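Local coordinates for triosephosphate isomerase (Toxoplasma gondii, PDB 5UPR), which probably interconverts D-glyceraldehyde 3-phosphate and dihydroxyacetone phosphate, a step of glycolysis and gluconeogenesis, as a homodimer, at residues 10-15 against 259-264; 23-28 against 54-59; 33-38 against 253-258; 98-103 against 125-130; 200-205 against 218-223. All coordinates share one frame; numbering follows the deposited sequence.

Interaction 1 of 5, residues 10-15 against 259-264; sequences GFVGGN and DAAKQQ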
# COMPACT_ATOMS: atom_id res chain seq x y z
N GLY A 10 11.83 -25.52 7.54
CA GLY A 10 10.79 -25.38 6.51
C GLY A 10 10.02 -24.08 6.68
O GLY A 10 9.92 -23.54 7.81
N PHE A 11 9.53 -23.54 5.56
CA PHE A 11 8.85 -22.25 5.57
C PHE A 11 7.68 -22.27 4.66
O PHE A 11 7.82 -22.62 3.48
CB PHE A 11 9.89 -21.18 5.13
CG PHE A 11 9.42 -19.78 5.26
CD1 PHE A 11 8.55 -19.22 4.32
CD2 PHE A 11 9.80 -18.99 6.36
CE1 PHE A 11 8.14 -17.89 4.43
CE2 PHE A 11 9.38 -17.68 6.46
CZ PHE A 11 8.56 -17.14 5.50
N VAL A 12 6.51 -21.86 5.15
CA VAL A 12 5.33 -21.73 4.27
C VAL A 12 4.74 -20.33 4.46
O VAL A 12 4.32 -19.98 5.57
CB VAL A 12 4.31 -22.84 4.52
CG1 VAL A 12 3.05 -22.63 3.72
CG2 VAL A 12 4.95 -24.19 4.22
N GLY A 13 4.73 -19.52 3.36
CA GLY A 13 4.07 -18.23 3.36
C GLY A 13 2.74 -18.31 2.66
O GLY A 13 2.56 -19.08 1.72
N GLY A 14 1.78 -17.54 3.16
CA GLY A 14 0.45 -17.44 2.54
C GLY A 14 0.22 -16.00 2.11
O GLY A 14 0.07 -15.14 2.96
N ASN A 15 0.20 -15.73 0.79
CA ASN A 15 0.00 -14.41 0.27
C ASN A 15 -1.50 -14.32 -0.11
O ASN A 15 -1.89 -14.83 -1.17
CB ASN A 15 0.88 -14.19 -0.96
CG ASN A 15 0.67 -12.80 -1.60
OD1 ASN A 15 -0.05 -11.95 -1.04
ND2 ASN A 15 1.30 -12.56 -2.78
N ASP A 259 1.47 -28.93 6.19
CA ASP A 259 1.78 -30.33 6.50
C ASP A 259 2.76 -31.00 5.52
O ASP A 259 3.55 -31.80 5.90
CB ASP A 259 0.49 -31.10 6.60
CG ASP A 259 0.64 -32.35 7.44
OD1 ASP A 259 1.21 -32.30 8.57
OD2 ASP A 259 0.20 -33.38 6.94
N ALA A 260 2.71 -30.65 4.26
CA ALA A 260 3.68 -31.15 3.25
C ALA A 260 5.12 -30.67 3.44
O ALA A 260 6.03 -31.36 3.02
CB ALA A 260 3.23 -30.81 1.85
N ALA A 261 5.32 -29.48 4.01
CA ALA A 261 6.65 -28.94 4.25
C ALA A 261 7.37 -29.51 5.56
O ALA A 261 8.02 -28.82 6.30
CB ALA A 261 6.58 -27.44 4.29
N LYS A 262 7.32 -30.83 5.71
CA LYS A 262 7.98 -31.62 6.76
C LYS A 262 8.57 -32.85 6.11
O LYS A 262 8.01 -33.44 5.15
CB LYS A 262 6.98 -32.09 7.79
CG LYS A 262 6.22 -30.96 8.44
CD LYS A 262 5.47 -31.45 9.65
CE LYS A 262 4.08 -31.96 9.34
NZ LYS A 262 3.10 -31.22 10.20
N GLN A 263 9.69 -33.24 6.65
CA GLN A 263 10.29 -34.48 6.25
C GLN A 263 10.10 -35.38 7.47
O GLN A 263 10.43 -35.03 8.56
CB GLN A 263 11.73 -34.22 5.94
CG GLN A 263 12.43 -35.25 5.09
CD GLN A 263 13.88 -34.86 4.93
OE1 GLN A 263 14.77 -35.67 4.59
NE2 GLN A 263 14.15 -33.62 5.24
N GLN A 264 9.50 -36.53 7.30
CA GLN A 264 9.42 -37.49 8.42
C GLN A 264 10.17 -38.71 8.03
O GLN A 264 10.30 -38.95 6.84
CB GLN A 264 7.99 -37.82 8.80
CG GLN A 264 7.48 -36.83 9.84
CD GLN A 264 6.04 -36.46 9.60
OE1 GLN A 264 5.16 -36.90 10.35
NE2 GLN A 264 5.79 -35.69 8.52
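Val12 meets Ala261 methyl to methyl, with Val12 CG2 3.6 Å from Ala261 CB, and this is the tight part of the contact. The valine torsion (chi1 174°) sets CG1 anti to the backbone N and CG2 anti to the carbonyl carbon, and it is CG2 that reaches Ala261. Both side chains leave their backbones toward the opposite segment. Two residues earlier, Gly10 CA stands 4.4 Å from Ala261 O; the position carries no side chain, so the turn's carbonyl lies against bare strand backbone. The CA atoms of Gly10 and Ala261 are 5.9 Å apart.

Ala261 follows the last turn of helix 253-260 and is the centre of an inverse gamma turn, closed by a weak bond from Lys262 N to Ala260 O (3.0 Å). The turn sends the chain outward. On that looser side Lys262 NZ forms a salt bridge with Asp259 OD1 at 2.7 Å, approaching on the anti side of the carboxylate and 17° out of its plane, and weakly bonds Ser38 O as well. Beyond it Gln263 and Gln264 are exposed.

The contact joins the first strand of the TIM barrel to the end of its last helix, and Phe254 and Ile258 also pack on Val12. With no hydrogen bond between the segments, the join rests on buried apolar packing, while the charged pair Lys262-Asp259 lies on the partly exposed side.

Interaction 2 of 5, residues 23-28 against 54-59; sequences AKTQEL and SQVQDS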
# COMPACT_ATOMS: atom_id res chain seq x y z
N ALA A 23 -14.92 -10.52 8.09
CA ALA A 23 -15.39 -11.88 8.39
C ALA A 23 -14.49 -12.96 7.81
O ALA A 23 -14.25 -13.95 8.44
CB ALA A 23 -16.86 -12.06 7.95
N LYS A 24 -14.00 -12.77 6.60
CA LYS A 24 -13.11 -13.78 5.97
C LYS A 24 -11.76 -13.82 6.70
O LYS A 24 -11.17 -14.87 6.84
CB LYS A 24 -12.93 -13.53 4.49
CG LYS A 24 -14.25 -13.73 3.73
CD LYS A 24 -14.18 -13.11 2.34
CE LYS A 24 -15.06 -13.83 1.32
NZ LYS A 24 -14.40 -13.74 -0.02
N THR A 25 -11.30 -12.66 7.19
CA THR A 25 -10.11 -12.62 8.01
C THR A 25 -10.30 -13.45 9.30
O THR A 25 -9.41 -14.20 9.69
CB THR A 25 -9.72 -11.16 8.33
OG1 THR A 25 -9.43 -10.48 7.12
CG2 THR A 25 -8.54 -11.10 9.26
N GLN A 26 -11.45 -13.29 9.93
CA GLN A 26 -11.78 -14.00 11.17
C GLN A 26 -11.81 -15.51 10.89
O GLN A 26 -11.25 -16.30 11.64
CB GLN A 26 -13.13 -13.53 11.76
CG GLN A 26 -13.36 -14.05 13.17
CD GLN A 26 -14.68 -13.56 13.78
OE1 GLN A 26 -15.73 -13.56 13.13
NE2 GLN A 26 -14.64 -13.16 15.03
N GLU A 27 -12.45 -15.89 9.81
CA GLU A 27 -12.47 -17.29 9.39
C GLU A 27 -11.09 -17.89 9.17
O GLU A 27 -10.81 -19.00 9.61
CB GLU A 27 -13.31 -17.44 8.09
CG GLU A 27 -13.40 -18.88 7.55
CD GLU A 27 -13.53 -18.94 6.03
OE1 GLU A 27 -14.47 -18.27 5.56
OE2 GLU A 27 -12.68 -19.60 5.35
N LEU A 28 -10.22 -17.17 8.45
CA LEU A 28 -8.85 -17.66 8.22
C LEU A 28 -8.07 -17.77 9.53
O LEU A 28 -7.31 -18.70 9.71
CB LEU A 28 -8.11 -16.79 7.20
CG LEU A 28 -8.66 -17.00 5.79
CD1 LEU A 28 -8.26 -15.92 4.78
CD2 LEU A 28 -8.22 -18.34 5.27
N SER A 54 -3.85 -5.74 11.73
CA SER A 54 -4.01 -5.61 13.19
C SER A 54 -5.02 -6.57 13.79
O SER A 54 -4.82 -7.07 14.90
CB SER A 54 -4.33 -4.17 13.63
OG SER A 54 -5.66 -3.84 13.29
N GLN A 55 -6.08 -6.87 13.04
CA GLN A 55 -7.09 -7.84 13.46
C GLN A 55 -6.47 -9.26 13.57
O GLN A 55 -6.74 -10.00 14.52
CB GLN A 55 -8.23 -7.86 12.42
CG GLN A 55 -9.33 -8.90 12.67
CD GLN A 55 -10.36 -9.01 11.54
OE1 GLN A 55 -10.48 -8.14 10.71
NE2 GLN A 55 -11.08 -10.09 11.52
N VAL A 56 -5.63 -9.60 12.60
CA VAL A 56 -4.95 -10.89 12.65
C VAL A 56 -4.01 -10.93 13.86
O VAL A 56 -4.02 -11.92 14.62
CB VAL A 56 -4.17 -11.17 11.35
CG1 VAL A 56 -3.38 -12.44 11.43
CG2 VAL A 56 -5.10 -11.27 10.17
N GLN A 57 -3.22 -9.85 14.06
CA GLN A 57 -2.33 -9.78 15.23
C GLN A 57 -3.09 -9.91 16.56
O GLN A 57 -2.59 -10.52 17.51
CB GLN A 57 -1.56 -8.46 15.29
CG GLN A 57 -0.58 -8.25 14.21
CD GLN A 57 0.07 -6.89 14.26
OE1 GLN A 57 -0.62 -5.86 14.15
NE2 GLN A 57 1.36 -6.88 14.46
N ASP A 58 -4.30 -9.33 16.64
CA ASP A 58 -5.07 -9.41 17.87
C ASP A 58 -5.68 -10.75 18.19
O ASP A 58 -5.88 -11.04 19.38
CB ASP A 58 -6.23 -8.42 17.84
CG ASP A 58 -5.76 -6.96 17.88
OD1 ASP A 58 -4.51 -6.68 17.88
OD2 ASP A 58 -6.65 -6.10 17.84
N SER A 59 -6.06 -11.55 17.18
CA SER A 59 -6.77 -12.80 17.39
C SER A 59 -5.96 -14.07 17.13
O SER A 59 -6.39 -15.17 17.52
CB SER A 59 -8.08 -12.82 16.58
OG SER A 59 -7.81 -12.55 15.22
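Helices 22-34 and 53-59 run side by side, their axes over 23-28 and 54-59 approaching to 10.1 Å with a signed crossing angle of -34°, and Thr25 and Val56 are nearest across the gap, CA to CA 7.2 Å. Both belong to the outer helical layer of the (beta/alpha)8, or TIM, barrel, where successive helices lie alongside each other around the strands.

The Thr25 methyl carries the contact. Because CG2 is anti to the backbone N, it projects between two neighbours on the other helix. Its distances to the Gln55 amide are nearly equal, 3.5 Å from Thr25 CG2 to Gln55 NE2 and 3.8 Å to Gln55 OE1, evidence that the methyl rests over the amide group and does not merely meet one end of it. Val56 approaches at about a right angle to Thr25 and places its CG2 3.6 Å from Thr25 CG2. Gln55 is stretched out (chi1 176°), which carries its amide across to helix 22-34 from the opposite direction; there NE2 donates to Thr22 O and also lies close to Gln26 CB, at 4.0 Å. Thr25 OG1, beside its backbone N, hydrogen-bonds Thr21 O just before the helix.

Val56 also packs on Val29 of helix 22-34 and, inward, on Val67 of strand 65-69. Ser54 touches Ser54 of the second subunit. At the other end of the short helix, Gln55 O receives Ser59 OG at 2.9 Å and Ser59 N at 3.2 Å, the two donors arriving from opposite faces of the carbonyl plane.

Interaction 3 of 5, residues 33-38 against 253-258; sequences NSAPVS and DFVSII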
# COMPACT_ATOMS: atom_id res chain seq x y z
N ASN A 33 -5.85 -21.08 14.01
CA ASN A 33 -5.88 -21.37 15.45
C ASN A 33 -6.35 -22.80 15.79
O ASN A 33 -5.87 -23.37 16.74
CB ASN A 33 -6.77 -20.37 16.21
CG ASN A 33 -6.15 -18.99 16.35
OD1 ASN A 33 -4.93 -18.82 16.27
ND2 ASN A 33 -6.96 -18.01 16.61
N SER A 34 -7.29 -23.35 15.03
CA SER A 34 -7.82 -24.69 15.31
C SER A 34 -7.15 -25.78 14.46
O SER A 34 -7.54 -26.91 14.57
CB SER A 34 -9.31 -24.77 14.99
OG SER A 34 -10.09 -23.66 15.31
N ALA A 35 -6.18 -25.45 13.60
CA ALA A 35 -5.67 -26.46 12.63
C ALA A 35 -5.13 -27.62 13.42
O ALA A 35 -4.33 -27.41 14.33
CB ALA A 35 -4.57 -25.88 11.76
N PRO A 36 -5.57 -28.84 13.12
CA PRO A 36 -5.15 -29.96 13.95
C PRO A 36 -3.89 -30.63 13.40
O PRO A 36 -3.79 -31.84 13.34
CB PRO A 36 -6.38 -30.88 13.92
CG PRO A 36 -6.93 -30.66 12.54
CD PRO A 36 -6.51 -29.27 12.08
N VAL A 37 -2.94 -29.83 12.98
CA VAL A 37 -1.68 -30.24 12.43
C VAL A 37 -0.71 -29.42 13.27
O VAL A 37 -1.04 -28.28 13.65
CB VAL A 37 -1.62 -29.85 10.92
CG1 VAL A 37 -0.21 -29.70 10.34
CG2 VAL A 37 -2.49 -30.83 10.12
N SER A 38 0.41 -30.01 13.63
CA SER A 38 1.42 -29.27 14.39
C SER A 38 2.20 -28.41 13.42
O SER A 38 2.51 -28.87 12.35
CB SER A 38 2.35 -30.17 15.18
OG SER A 38 3.26 -29.36 15.91
N ASP A 253 -6.95 -25.72 2.19
CA ASP A 253 -5.84 -26.33 1.47
C ASP A 253 -4.51 -25.83 2.01
O ASP A 253 -3.51 -26.53 1.96
CB ASP A 253 -5.98 -26.12 -0.04
CG ASP A 253 -5.03 -27.04 -0.87
OD1 ASP A 253 -4.99 -28.24 -0.56
OD2 ASP A 253 -4.39 -26.64 -1.84
N PHE A 254 -4.48 -24.61 2.56
CA PHE A 254 -3.27 -24.04 3.13
C PHE A 254 -2.71 -24.92 4.21
O PHE A 254 -1.50 -25.09 4.28
CB PHE A 254 -3.56 -22.63 3.70
CG PHE A 254 -2.33 -21.88 4.13
CD1 PHE A 254 -1.34 -21.53 3.19
CD2 PHE A 254 -2.21 -21.41 5.43
CE1 PHE A 254 -0.26 -20.77 3.56
CE2 PHE A 254 -1.13 -20.69 5.81
CZ PHE A 254 -0.14 -20.35 4.89
N VAL A 255 -3.58 -25.48 5.05
CA VAL A 255 -3.11 -26.35 6.14
C VAL A 255 -2.48 -27.66 5.58
O VAL A 255 -1.49 -28.15 6.13
CB VAL A 255 -4.25 -26.64 7.14
CG1 VAL A 255 -3.82 -27.63 8.22
CG2 VAL A 255 -4.73 -25.36 7.80
N SER A 256 -3.04 -28.21 4.51
CA SER A 256 -2.39 -29.35 3.83
C SER A 256 -1.00 -29.01 3.30
O SER A 256 -0.13 -29.86 3.31
CB SER A 256 -3.18 -29.90 2.66
OG SER A 256 -4.55 -29.99 2.98
N ILE A 257 -0.80 -27.77 2.82
CA ILE A 257 0.50 -27.39 2.26
C ILE A 257 1.52 -27.29 3.38
O ILE A 257 2.62 -27.77 3.23
CB ILE A 257 0.43 -26.12 1.41
CG1 ILE A 257 -0.42 -26.35 0.17
CG2 ILE A 257 1.83 -25.65 0.98
CD1 ILE A 257 -0.96 -25.07 -0.51
N ILE A 258 1.12 -26.70 4.52
CA ILE A 258 1.98 -26.62 5.70
C ILE A 258 2.43 -28.02 6.11
O ILE A 258 3.62 -28.26 6.33
CB ILE A 258 1.28 -25.93 6.91
CG1 ILE A 258 1.03 -24.45 6.64
CG2 ILE A 258 2.06 -26.13 8.22
CD1 ILE A 258 -0.02 -23.82 7.56
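No flat group takes part where Ala35 and Val37 meet Val255: the surfaces in contact are the methyl groups of two valines and an alanine, without ring faces or edges. The one aromatic side chain of the two segments, Phe254, is directed to the barrel strands, where it packs on Val12, Val44, Val46 and Val245.

Val255 supplies both of its methyls. Its CG1 touches two residues, lying 4.0 Å from Val37 CG2 and likewise 4.0 Å from Ala35 CB, while Val255 CG2 reaches Ala35 CB at the same 4.0 Å. With chi1 at 176°, CG1 is anti to the backbone N and CG2 anti to the carbonyl carbon, and the fork between them is presented to Ala35. The two valines lie side by side, running opposite ways. Pro36, between the two contacting residues, points away, which lets the chain touch the helix at alternate positions; a weak bond from Val37 N to Ala35 O (3.1 Å) accompanies this curl.

The distances are those of ordinary van der Waals contact, and the touching residues are only partly buried. Asn33 belongs to another join, hydrogen-bonding Arg61 N and Ser59 O, and Val37 leans further on Lys262.

The loop leaving helix 22-34 thus packs on helix 253-260, the last helix of the fold, a neighbour relation characteristic of a closed TIM barrel, whose first and last helices come together around the ring.

Interaction 4 of 5, residues 98-103 against 125-130; sequences VVLGHS and RAALNE. With SO4 (sulfate ion), chain F.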
# COMPACT_ATOMS: atom_id res chain seq x y z
N VAL A 98 7.86 -8.84 5.68
CA VAL A 98 7.31 -8.23 4.50
C VAL A 98 7.60 -9.08 3.24
O VAL A 98 8.67 -9.70 3.16
CB VAL A 98 7.87 -6.82 4.24
CG1 VAL A 98 7.32 -5.92 5.33
CG2 VAL A 98 9.39 -6.75 4.16
N VAL A 99 6.66 -9.04 2.29
CA VAL A 99 6.85 -9.59 0.95
C VAL A 99 7.30 -8.48 0.04
O VAL A 99 6.66 -7.41 -0.01
CB VAL A 99 5.53 -10.18 0.42
CG1 VAL A 99 5.72 -10.76 -0.99
CG2 VAL A 99 4.94 -11.25 1.42
N LEU A 100 8.43 -8.69 -0.68
CA LEU A 100 8.95 -7.66 -1.60
C LEU A 100 9.25 -8.23 -2.95
O LEU A 100 9.72 -9.39 -3.07
CB LEU A 100 10.21 -7.05 -0.98
CG LEU A 100 9.94 -6.09 0.19
CD1 LEU A 100 11.24 -5.50 0.75
CD2 LEU A 100 9.05 -4.94 -0.27
N GLY A 101 9.04 -7.43 -3.97
CA GLY A 101 9.26 -7.84 -5.34
C GLY A 101 8.40 -8.91 -5.98
O GLY A 101 8.80 -9.52 -6.96
N HIS A 102 7.17 -9.09 -5.47
CA HIS A 102 6.23 -9.96 -6.11
C HIS A 102 6.10 -9.60 -7.59
O HIS A 102 6.04 -8.39 -7.91
CB HIS A 102 4.87 -9.93 -5.42
CG HIS A 102 4.02 -11.11 -5.75
ND1 HIS A 102 3.27 -11.18 -6.88
CD2 HIS A 102 3.90 -12.31 -5.14
CE1 HIS A 102 2.68 -12.36 -6.93
NE2 HIS A 102 3.04 -13.07 -5.88
N SER A 103 5.96 -10.59 -8.44
CA SER A 103 5.86 -10.29 -9.89
C SER A 103 4.68 -9.38 -10.24
O SER A 103 4.76 -8.60 -11.21
CB SER A 103 5.79 -11.55 -10.79
OG SER A 103 4.75 -12.32 -10.30
N ARG A 125 16.68 -3.29 1.14
CA ARG A 125 17.67 -2.65 2.01
C ARG A 125 17.00 -1.85 3.15
O ARG A 125 17.45 -1.91 4.30
CB ARG A 125 18.55 -1.68 1.21
CG ARG A 125 19.54 -0.86 2.00
CD ARG A 125 20.46 -1.82 2.79
NE ARG A 125 21.42 -1.17 3.69
CZ ARG A 125 22.69 -0.84 3.44
NH1 ARG A 125 23.29 -1.16 2.29
NH2 ARG A 125 23.34 -0.14 4.34
N ALA A 126 15.98 -1.07 2.81
CA ALA A 126 15.27 -0.26 3.78
C ALA A 126 14.60 -1.12 4.85
O ALA A 126 14.66 -0.82 6.06
CB ALA A 126 14.24 0.59 3.08
N ALA A 127 13.99 -2.23 4.40
CA ALA A 127 13.32 -3.17 5.29
C ALA A 127 14.30 -3.82 6.27
O ALA A 127 14.07 -3.87 7.50
CB ALA A 127 12.59 -4.22 4.48
N LEU A 128 15.41 -4.33 5.72
CA LEU A 128 16.44 -4.95 6.57
C LEU A 128 17.07 -3.97 7.52
O LEU A 128 17.31 -4.31 8.70
CB LEU A 128 17.50 -5.61 5.68
CG LEU A 128 17.12 -6.75 4.77
CD1 LEU A 128 18.32 -7.11 3.88
CD2 LEU A 128 16.57 -7.91 5.60
N ASN A 129 17.36 -2.75 7.06
CA ASN A 129 17.85 -1.67 7.95
C ASN A 129 16.93 -1.45 9.15
O ASN A 129 17.40 -1.09 10.17
CB ASN A 129 17.98 -0.31 7.27
CG ASN A 129 19.15 -0.21 6.29
OD1 ASN A 129 20.07 -1.07 6.23
ND2 ASN A 129 19.12 0.89 5.49
N GLU A 130 15.62 -1.62 9.01
CA GLU A 130 14.70 -1.43 10.13
C GLU A 130 14.38 -2.72 10.90
O GLU A 130 13.41 -2.74 11.65
CB GLU A 130 13.41 -0.78 9.64
CG GLU A 130 13.61 0.61 9.10
CD GLU A 130 13.95 1.66 10.15
OE1 GLU A 130 13.59 1.51 11.36
OE2 GLU A 130 14.57 2.65 9.73
S SO4 F . 26.43 0.17 2.18
O1 SO4 F . 26.01 -1.18 2.63
O2 SO4 F . 25.93 1.16 3.15
O3 SO4 F . 27.91 0.17 2.19
O4 SO4 F . 25.95 0.46 0.80
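This is a small, buried, wholly apolar strand-to-helix contact inside the TIM barrel, in which Ala127 of helix 117-129 settles over Val98 and Leu100 of strand 97-100. Strand, helix and the next parallel strand, 133-138, form a beta-alpha-beta crossover: Val98 is hydrogen-bonded by its backbone to Ser133 and Ile135, and the helix lies on the outer side of the sheet they share.

The evidence for packing is a pair of methyl contacts. Ala127 CB lies 4.1 Å from Val98 CG2 and 4.2 Å from Leu100 CD1, so a single methyl bridges two alternate side chains of the strand. Val98 puts CG2 between its backbone N and carbonyl carbon (chi1 -69°), and it is this branch that reaches Ala127. The short alanine allows the helix to ride close, with the CA atoms of Val98 and Ala127 7.9 Å apart. Val134 also packs against Ala127 and Val98.

Past the strand, Gly101 turns with positive phi and His102 takes the N-cap position of the next helix, its ND1 accepting from Glu104 N. That end of the strands is where TIM barrels carry their active sites.

The outer face of the helix is polar. Arg125 points away from the strand, and its NE donates to Asn129 OD1 (2.9 Å, 159°), which lies at the guanidinium edge. A sulfate, probably from the crystallisation liquor, sits at another part of that edge: Arg125 NH2 gives a 3.1 Å bond to its O2, and Arg125 NH1, which also bonds Ala164 O, gives a 2.7 Å bond to its O1.

Interaction 5 of 5, residues 200-205 against 218-223; sequences RDIRNW and TRVIYG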
# COMPACT_ATOMS: atom_id res chain seq x y z
N ARG A 200 18.52 -24.97 -6.78
CA ARG A 200 19.95 -25.22 -6.63
C ARG A 200 20.80 -24.15 -7.36
O ARG A 200 21.81 -23.78 -6.84
CB ARG A 200 20.29 -26.64 -7.08
CG ARG A 200 21.76 -27.07 -6.88
CD ARG A 200 22.22 -26.80 -5.48
NE ARG A 200 22.94 -27.95 -4.95
CZ ARG A 200 22.91 -28.35 -3.67
NH1 ARG A 200 22.24 -27.65 -2.71
NH2 ARG A 200 23.59 -29.45 -3.30
N ASP A 201 20.38 -23.68 -8.53
CA ASP A 201 21.00 -22.56 -9.20
C ASP A 201 20.96 -21.29 -8.34
O ASP A 201 21.91 -20.56 -8.30
CB ASP A 201 20.31 -22.23 -10.53
CG ASP A 201 20.56 -23.23 -11.64
OD1 ASP A 201 21.54 -24.02 -11.55
OD2 ASP A 201 19.80 -23.13 -12.63
N ILE A 202 19.84 -21.03 -7.69
CA ILE A 202 19.68 -19.90 -6.82
C ILE A 202 20.65 -20.03 -5.63
O ILE A 202 21.33 -19.05 -5.27
CB ILE A 202 18.22 -19.73 -6.35
CG1 ILE A 202 17.35 -19.30 -7.51
CG2 ILE A 202 18.15 -18.76 -5.14
CD1 ILE A 202 15.91 -19.56 -7.23
N ARG A 203 20.74 -21.22 -5.08
CA ARG A 203 21.67 -21.46 -3.94
C ARG A 203 23.14 -21.34 -4.37
O ARG A 203 23.93 -20.81 -3.63
CB ARG A 203 21.36 -22.77 -3.23
CG ARG A 203 21.92 -22.88 -1.81
CD ARG A 203 21.54 -24.18 -1.10
NE ARG A 203 20.07 -24.38 -1.07
CZ ARG A 203 19.21 -23.72 -0.30
NH1 ARG A 203 19.60 -22.82 0.58
NH2 ARG A 203 17.91 -23.98 -0.41
N ASN A 204 23.47 -21.76 -5.59
CA ASN A 204 24.83 -21.62 -6.12
C ASN A 204 25.10 -20.14 -6.34
O ASN A 204 26.23 -19.71 -6.13
CB ASN A 204 25.09 -22.37 -7.44
CG ASN A 204 25.05 -23.88 -7.31
OD1 ASN A 204 25.19 -24.45 -6.22
ND2 ASN A 204 24.80 -24.56 -8.45
N TRP A 205 24.09 -19.35 -6.73
CA TRP A 205 24.27 -17.92 -6.85
C TRP A 205 24.63 -17.31 -5.49
O TRP A 205 25.58 -16.51 -5.41
CB TRP A 205 23.04 -17.19 -7.47
CG TRP A 205 23.29 -15.71 -7.64
CD1 TRP A 205 23.83 -15.07 -8.74
CD2 TRP A 205 23.10 -14.69 -6.65
NE1 TRP A 205 23.99 -13.73 -8.47
CE2 TRP A 205 23.51 -13.47 -7.21
CE3 TRP A 205 22.59 -14.71 -5.33
CZ2 TRP A 205 23.53 -12.29 -6.46
CZ3 TRP A 205 22.58 -13.48 -4.61
CH2 TRP A 205 23.00 -12.31 -5.20
N THR A 218 20.00 -19.82 3.83
CA THR A 218 18.88 -19.09 3.30
C THR A 218 17.78 -20.07 2.84
O THR A 218 18.03 -20.93 1.99
CB THR A 218 19.31 -18.15 2.16
OG1 THR A 218 20.35 -17.26 2.59
CG2 THR A 218 18.14 -17.36 1.61
N ARG A 219 16.56 -19.95 3.38
CA ARG A 219 15.45 -20.72 2.80
C ARG A 219 15.11 -20.22 1.37
O ARG A 219 15.01 -19.01 1.12
CB ARG A 219 14.20 -20.64 3.67
CG ARG A 219 14.17 -21.58 4.82
CD ARG A 219 15.04 -21.15 6.03
NE ARG A 219 14.63 -19.88 6.62
CZ ARG A 219 13.62 -19.72 7.49
NH1 ARG A 219 12.87 -20.74 7.90
NH2 ARG A 219 13.34 -18.52 7.95
N VAL A 220 14.99 -21.14 0.44
CA VAL A 220 14.50 -20.87 -0.93
C VAL A 220 13.19 -21.64 -1.09
O VAL A 220 13.18 -22.91 -1.12
CB VAL A 220 15.49 -21.26 -2.01
CG1 VAL A 220 15.02 -20.75 -3.37
CG2 VAL A 220 16.85 -20.68 -1.72
N ILE A 221 12.08 -20.88 -1.17
CA ILE A 221 10.74 -21.46 -1.24
C ILE A 221 10.13 -21.33 -2.65
O ILE A 221 10.46 -20.40 -3.40
CB ILE A 221 9.80 -20.89 -0.18
CG1 ILE A 221 9.55 -19.39 -0.41
CG2 ILE A 221 10.38 -21.14 1.20
CD1 ILE A 221 8.68 -18.74 0.66
N TYR A 222 9.28 -22.28 -3.03
CA TYR A 222 8.71 -22.33 -4.37
C TYR A 222 7.27 -21.76 -4.32
O TYR A 222 6.47 -22.10 -3.40
CB TYR A 222 8.71 -23.81 -4.98
CG TYR A 222 7.90 -23.83 -6.24
CD1 TYR A 222 8.46 -23.44 -7.47
CD2 TYR A 222 6.54 -24.14 -6.22
CE1 TYR A 222 7.65 -23.35 -8.63
CE2 TYR A 222 5.74 -24.04 -7.35
CZ TYR A 222 6.29 -23.65 -8.54
OH TYR A 222 5.48 -23.55 -9.65
N GLY A 223 6.90 -20.95 -5.32
CA GLY A 223 5.49 -20.57 -5.48
C GLY A 223 5.09 -20.58 -6.93
O GLY A 223 5.97 -20.54 -7.82
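Arg203 and Thr218 make the one hydrogen bond between the segments: Arg203 NH1 donates to Thr218 O over 2.8 Å with an N-H...O angle of 159°. The C=O...N angle is 157°, so the bond is nearly straight at the donor and at the acceptor. The donor lies in the carbonyl plane, and the oxygen sits near the guanidinium plane at its edge. Next to it Val220 CG2 is 3.7 Å from Arg203 NH2, the two side chains overlapping flank to flank and pointing opposite ways. The other valine methyl, CG1, packs on Ile202 CG2 at 4.1 Å.

Helix 192-209 and strand 220-222 are joined here in the TIM barrel, the helix lying outside the strand that follows it after the short helix 212-217. Arg203 leaves the helix to one side of the strand, and the bend at chi3 (-55°) brings the guanidinium to it.

A second shell then holds that buried group. Asp239 forms a salt bridge with NE and Asp241 with NH2, while Ala215 O takes a further bond from NH1. Asp241 also accepts from Val220 N, tying the charge to the strand backbone. Thr218 OG1 is turned to Val214 O, and Ile202 also packs on Leu154 of helix 150-164 and Tyr178 of strand 174-178.

Overall arrangement
From the N terminus, strand 10-15 opens interaction 1, which closes only at 259-264 and so spans almost the whole isomerase domain, joining the barrel's first strand to its last helix. All other contacts nest inside that loop. Helix 22-34 serves two of them: interaction 2 closes early, at 54-59, whereas interaction 3 runs from 33-38 to 253-258, so the two cross, and a probable hydrogen bond from Asn33 ND2 to Ser59 O links them. Interactions 4 and 5 follow in series within the loop of interaction 3, each fastening a helix to a strand of the shared sheet. Interactions 1 and 5 touch through Phe11 and Ile221; the centres of 2 and 5 lie about 31 Å apart.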